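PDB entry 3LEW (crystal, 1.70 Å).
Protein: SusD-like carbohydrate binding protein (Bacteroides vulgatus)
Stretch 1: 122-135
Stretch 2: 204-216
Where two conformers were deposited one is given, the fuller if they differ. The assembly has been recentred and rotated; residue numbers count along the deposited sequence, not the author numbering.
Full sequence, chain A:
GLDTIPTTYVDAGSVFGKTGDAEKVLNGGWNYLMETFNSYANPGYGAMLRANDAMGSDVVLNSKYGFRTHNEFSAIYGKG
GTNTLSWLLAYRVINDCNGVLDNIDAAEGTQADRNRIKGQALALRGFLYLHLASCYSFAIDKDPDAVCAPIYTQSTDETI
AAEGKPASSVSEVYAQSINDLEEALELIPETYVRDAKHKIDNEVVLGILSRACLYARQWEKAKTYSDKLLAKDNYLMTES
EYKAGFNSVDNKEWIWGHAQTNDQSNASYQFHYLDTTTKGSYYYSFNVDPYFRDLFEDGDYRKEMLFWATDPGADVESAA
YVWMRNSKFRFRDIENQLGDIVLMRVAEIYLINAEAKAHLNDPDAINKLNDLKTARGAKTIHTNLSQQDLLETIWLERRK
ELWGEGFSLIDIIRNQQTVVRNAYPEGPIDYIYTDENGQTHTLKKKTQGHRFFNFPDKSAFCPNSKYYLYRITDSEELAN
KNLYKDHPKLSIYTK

Stretch 1 (122-135) LALRGFLYLHLASC
Stretch 2 (204-216) VVLGILSRACLYA

Two buried helices, far apart in sequence, pack side by side in nearly the same direction through an apolar seam centred on Leu130, with no hydrogen bond between them. Residues 122-135 and 204-215 are regular α-helix, phi and psi mostly near -63° and -43°, held by i to i+4 bonds such as Phe127 N to Ala123 O (2.9 Å) and Ala212 N to Ile208 O (2.8 Å); Ala216 leaves the second helix. The axes approach to 10.6 Å and their N-to-C directions differ by 25°, so contacts run in step along both chains. CA-CA distances set the register: Ala123-Val205 6.5 Å, Phe127-Ile208 6.9 Å, Leu130-Ala212 6.3 Å and Ser134-Tyr215 7.2 Å.

At the N-terminal end of the two stretches, small Ala123 meets Val205 (chi1 t), CB to CG2 3.9 Å. Phe127 (chi1 t, chi2 75°) leaves its backbone sideways and turns its ring edge to the second helix: CD1 lies 4.1 Å from Ile208 CG2, and CE1 3.9 Å from Arg211 NH1. Ile208 (m,t) points toward the first helix, and its CG2 methyl serves two neighbours, lying 4.1 Å from both Phe127 CD1 and Leu130 CD2.

Leu130 (t,p) points toward the partner and is a knob in the hole formed by Ile208, Arg211, Ala212 and Tyr215. Its forked end fills this hollow: CD2 lies 4.1 Å from Ile208 CG2 and 3.8 Å from Arg211 CD, CD1 lies 3.8 Å from Tyr215 CD2, and both methyls touch Ala212 CB (CD1 3.9 Å, CD2 4.0 Å). Ala212, with only a methyl, lets CD1 come within 3.8 Å of its CA. Arg211 (t,t,m, chi4 179°) offers aliphatic carbon here, while its NE and NH2 are hydrogen-bonded elsewhere in the structure.

Finally, Ser134 CB lies 4.0 Å from Tyr215 CD2 (Tyr215 chi1 m, chi2 3°). With chi1 p, Ser134 OG donates to Leu130 O (2.7 Å), satisfying the hydroxyl within its own helix.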

# COMPACT_ATOMS: atom_id res chain seq x y z
N LEU A 122 13.33 14.15 -5.48
CA LEU A 122 12.18 14.83 -4.87
C LEU A 122 10.93 13.97 -4.84
O LEU A 122 10.20 13.98 -3.85
CB LEU A 122 11.88 16.15 -5.62
CG LEU A 122 12.84 17.34 -5.36
CD1 LEU A 122 12.69 18.46 -6.45
CD2 LEU A 122 12.65 17.93 -3.92
N ALA A 123 10.68 13.22 -5.92
CA ALA A 123 9.48 12.37 -6.03
C ALA A 123 9.55 11.23 -5.00
O ALA A 123 8.57 10.97 -4.30
CB ALA A 123 9.30 11.83 -7.49
N LEU A 124 10.72 10.59 -4.88
CA LEU A 124 10.91 9.53 -3.87
C LEU A 124 10.76 10.11 -2.47
O LEU A 124 10.11 9.51 -1.61
CB LEU A 124 12.25 8.82 -4.04
CG LEU A 124 12.54 7.60 -3.10
CD1 LEU A 124 11.44 6.55 -3.14
CD2 LEU A 124 13.88 6.99 -3.46
N ARG A 125 11.36 11.27 -2.25
CA ARG A 125 11.22 11.90 -0.93
C ARG A 125 9.75 12.20 -0.64
O ARG A 125 9.22 11.93 0.47
CB ARG A 125 12.07 13.15 -0.83
CG ARG A 125 12.12 13.70 0.58
CD ARG A 125 13.02 14.93 0.69
NE ARG A 125 12.40 16.15 0.17
CZ ARG A 125 13.03 17.34 0.06
NH1 ARG A 125 14.32 17.46 0.34
NH2 ARG A 125 12.39 18.40 -0.39
N GLY A 126 9.05 12.76 -1.63
CA GLY A 126 7.62 13.03 -1.49
C GLY A 126 6.80 11.79 -1.18
O GLY A 126 5.85 11.81 -0.36
N PHE A 127 7.13 10.68 -1.85
CA PHE A 127 6.48 9.39 -1.59
C PHE A 127 6.66 8.92 -0.14
O PHE A 127 5.72 8.38 0.45
CB PHE A 127 7.03 8.33 -2.54
CG PHE A 127 6.50 6.92 -2.30
CD1 PHE A 127 5.21 6.57 -2.68
CD2 PHE A 127 7.28 5.96 -1.73
CE1 PHE A 127 4.72 5.27 -2.48
CE2 PHE A 127 6.77 4.68 -1.53
CZ PHE A 127 5.52 4.35 -1.92
N LEU A 128 7.85 9.14 0.41
CA LEU A 128 8.15 8.70 1.76
C LEU A 128 7.45 9.63 2.77
O LEU A 128 6.91 9.17 3.78
CB LEU A 128 9.65 8.58 2.02
CG LEU A 128 10.31 7.45 1.18
CD1 LEU A 128 11.87 7.57 1.26
CD2 LEU A 128 9.75 6.07 1.57
N TYR A 129 7.36 10.92 2.48
CA TYR A 129 6.52 11.81 3.36
C TYR A 129 5.02 11.46 3.26
O TYR A 129 4.27 11.60 4.23
CB TYR A 129 6.79 13.29 3.13
CG TYR A 129 8.09 13.74 3.76
CD1 TYR A 129 8.31 13.61 5.12
CD2 TYR A 129 9.13 14.26 2.97
CE1 TYR A 129 9.52 13.96 5.71
CE2 TYR A 129 10.35 14.64 3.56
CZ TYR A 129 10.55 14.46 4.93
OH TYR A 129 11.75 14.79 5.54
N LEU A 130 4.56 10.98 2.09
CA LEU A 130 3.18 10.50 1.95
C LEU A 130 2.94 9.29 2.86
O LEU A 130 1.90 9.16 3.52
CB LEU A 130 2.84 10.14 0.52
CG LEU A 130 1.48 9.52 0.23
CD1 LEU A 130 0.38 10.48 0.69
CD2 LEU A 130 1.31 9.19 -1.26
N HIS A 131 3.91 8.38 2.92
CA HIS A 131 3.84 7.26 3.86
C HIS A 131 3.67 7.72 5.32
O HIS A 131 2.77 7.25 6.05
CB HIS A 131 5.08 6.41 3.76
CG HIS A 131 5.13 5.30 4.77
ND1 HIS A 131 4.25 4.24 4.76
CD2 HIS A 131 5.97 5.10 5.82
CE1 HIS A 131 4.51 3.44 5.79
NE2 HIS A 131 5.57 3.93 6.44
N LEU A 132 4.51 8.67 5.72
CA LEU A 132 4.46 9.19 7.08
C LEU A 132 3.12 9.86 7.34
O LEU A 132 2.44 9.54 8.35
CB LEU A 132 5.65 10.12 7.35
CG LEU A 132 7.02 9.43 7.42
CD1 LEU A 132 8.21 10.45 7.28
CD2 LEU A 132 7.18 8.59 8.69
N ALA A 133 2.68 10.74 6.43
CA ALA A 133 1.45 11.49 6.61
C ALA A 133 0.21 10.59 6.71
O ALA A 133 -0.68 10.85 7.49
CB ALA A 133 1.25 12.48 5.46
N SER A 134 0.18 9.55 5.89
CA SER A 134 -1.01 8.70 5.77
C SER A 134 -1.14 7.62 6.82
O SER A 134 -2.24 7.06 6.96
CB SER A 134 -1.09 8.07 4.36
OG SER A 134 0.02 7.23 4.06
N CYS A 135 -0.07 7.28 7.56
CA CYS A 135 -0.01 6.19 8.53
C CYS A 135 0.21 6.61 10.00
O CYS A 135 -0.08 5.86 10.89
CB CYS A 135 1.15 5.27 8.17
SG CYS A 135 0.91 4.31 6.67
N VAL A 204 4.64 8.30 -13.37
CA VAL A 204 4.75 7.87 -11.98
C VAL A 204 4.51 9.05 -11.06
O VAL A 204 3.72 8.95 -10.12
CB VAL A 204 6.07 7.15 -11.64
CG1 VAL A 204 6.15 6.79 -10.12
CG2 VAL A 204 6.27 5.88 -12.50
N VAL A 205 5.14 10.20 -11.35
CA VAL A 205 4.91 11.41 -10.53
C VAL A 205 3.41 11.81 -10.51
O VAL A 205 2.86 12.10 -9.45
CB VAL A 205 5.79 12.57 -10.97
CG1 VAL A 205 5.48 13.83 -10.12
CG2 VAL A 205 7.31 12.20 -10.83
N LEU A 206 2.75 11.83 -11.67
CA LEU A 206 1.34 12.17 -11.73
C LEU A 206 0.54 11.21 -10.84
O LEU A 206 -0.39 11.63 -10.15
CB LEU A 206 0.81 12.10 -13.18
CG LEU A 206 1.23 13.23 -14.13
CD1 LEU A 206 0.81 12.88 -15.55
CD2 LEU A 206 0.60 14.60 -13.66
N GLY A 207 0.91 9.93 -10.85
CA GLY A 207 0.15 8.95 -10.10
C GLY A 207 0.34 9.16 -8.61
O GLY A 207 -0.64 9.11 -7.81
N ILE A 208 1.61 9.31 -8.17
CA ILE A 208 1.83 9.51 -6.71
C ILE A 208 1.19 10.84 -6.25
O ILE A 208 0.61 10.93 -5.13
CB ILE A 208 3.32 9.50 -6.31
CG1 ILE A 208 4.03 8.24 -6.79
CG2 ILE A 208 3.43 9.67 -4.75
CD1 ILE A 208 5.61 8.39 -6.88
N LEU A 209 1.27 11.87 -7.10
CA LEU A 209 0.60 13.15 -6.83
C LEU A 209 -0.90 12.99 -6.67
O LEU A 209 -1.50 13.62 -5.77
CB LEU A 209 0.81 14.17 -7.96
CG LEU A 209 1.82 15.25 -7.77
CD1 LEU A 209 1.91 16.05 -9.05
CD2 LEU A 209 1.48 16.11 -6.55
N SER A 210 -1.50 12.19 -7.55
CA SER A 210 -2.95 11.91 -7.51
C SER A 210 -3.33 11.31 -6.17
O SER A 210 -4.32 11.71 -5.54
CB SER A 210 -3.32 10.91 -8.64
OG SER A 210 -3.15 11.57 -9.88
N ARG A 211 -2.56 10.29 -5.75
CA ARG A 211 -2.77 9.64 -4.48
C ARG A 211 -2.60 10.64 -3.31
O ARG A 211 -3.45 10.76 -2.43
CB ARG A 211 -1.77 8.48 -4.32
CG ARG A 211 -2.01 7.66 -3.08
CD ARG A 211 -0.91 6.62 -2.87
NE ARG A 211 -0.94 5.55 -3.88
CZ ARG A 211 -0.06 4.53 -3.92
NH1 ARG A 211 0.96 4.46 -3.06
NH2 ARG A 211 -0.16 3.59 -4.85
N ALA A 212 -1.48 11.34 -3.31
CA ALA A 212 -1.18 12.28 -2.22
C ALA A 212 -2.22 13.38 -2.07
O ALA A 212 -2.65 13.71 -0.95
CB ALA A 212 0.25 12.89 -2.41
N CYS A 213 -2.66 13.92 -3.20
CA CYS A 213 -3.66 14.93 -3.19
C CYS A 213 -5.00 14.42 -2.75
O CYS A 213 -5.67 15.11 -2.02
CB CYS A 213 -3.77 15.61 -4.55
SG CYS A 213 -2.32 16.64 -4.97
N LEU A 214 -5.36 13.21 -3.15
CA LEU A 214 -6.57 12.59 -2.61
C LEU A 214 -6.53 12.45 -1.09
O LEU A 214 -7.49 12.81 -0.38
CB LEU A 214 -6.83 11.23 -3.27
CG LEU A 214 -8.18 10.59 -2.87
CD1 LEU A 214 -9.29 11.24 -3.73
CD2 LEU A 214 -8.16 9.04 -3.08
N TYR A 215 -5.44 11.88 -0.56
CA TYR A 215 -5.33 11.65 0.86
C TYR A 215 -5.31 12.93 1.68
O TYR A 215 -5.86 12.96 2.78
CB TYR A 215 -4.07 10.83 1.15
CG TYR A 215 -4.04 9.41 0.62
CD1 TYR A 215 -5.06 8.87 -0.16
CD2 TYR A 215 -2.95 8.60 0.90
CE1 TYR A 215 -4.99 7.57 -0.62
CE2 TYR A 215 -2.90 7.31 0.45
CZ TYR A 215 -3.91 6.79 -0.30
OH TYR A 215 -3.80 5.50 -0.80
N ALA A 216 -4.75 13.99 1.10
CA ALA A 216 -4.72 15.33 1.68
C ALA A 216 -6.03 16.13 1.52
O ALA A 216 -6.11 17.28 1.99
CB ALA A 216 -3.52 16.14 1.09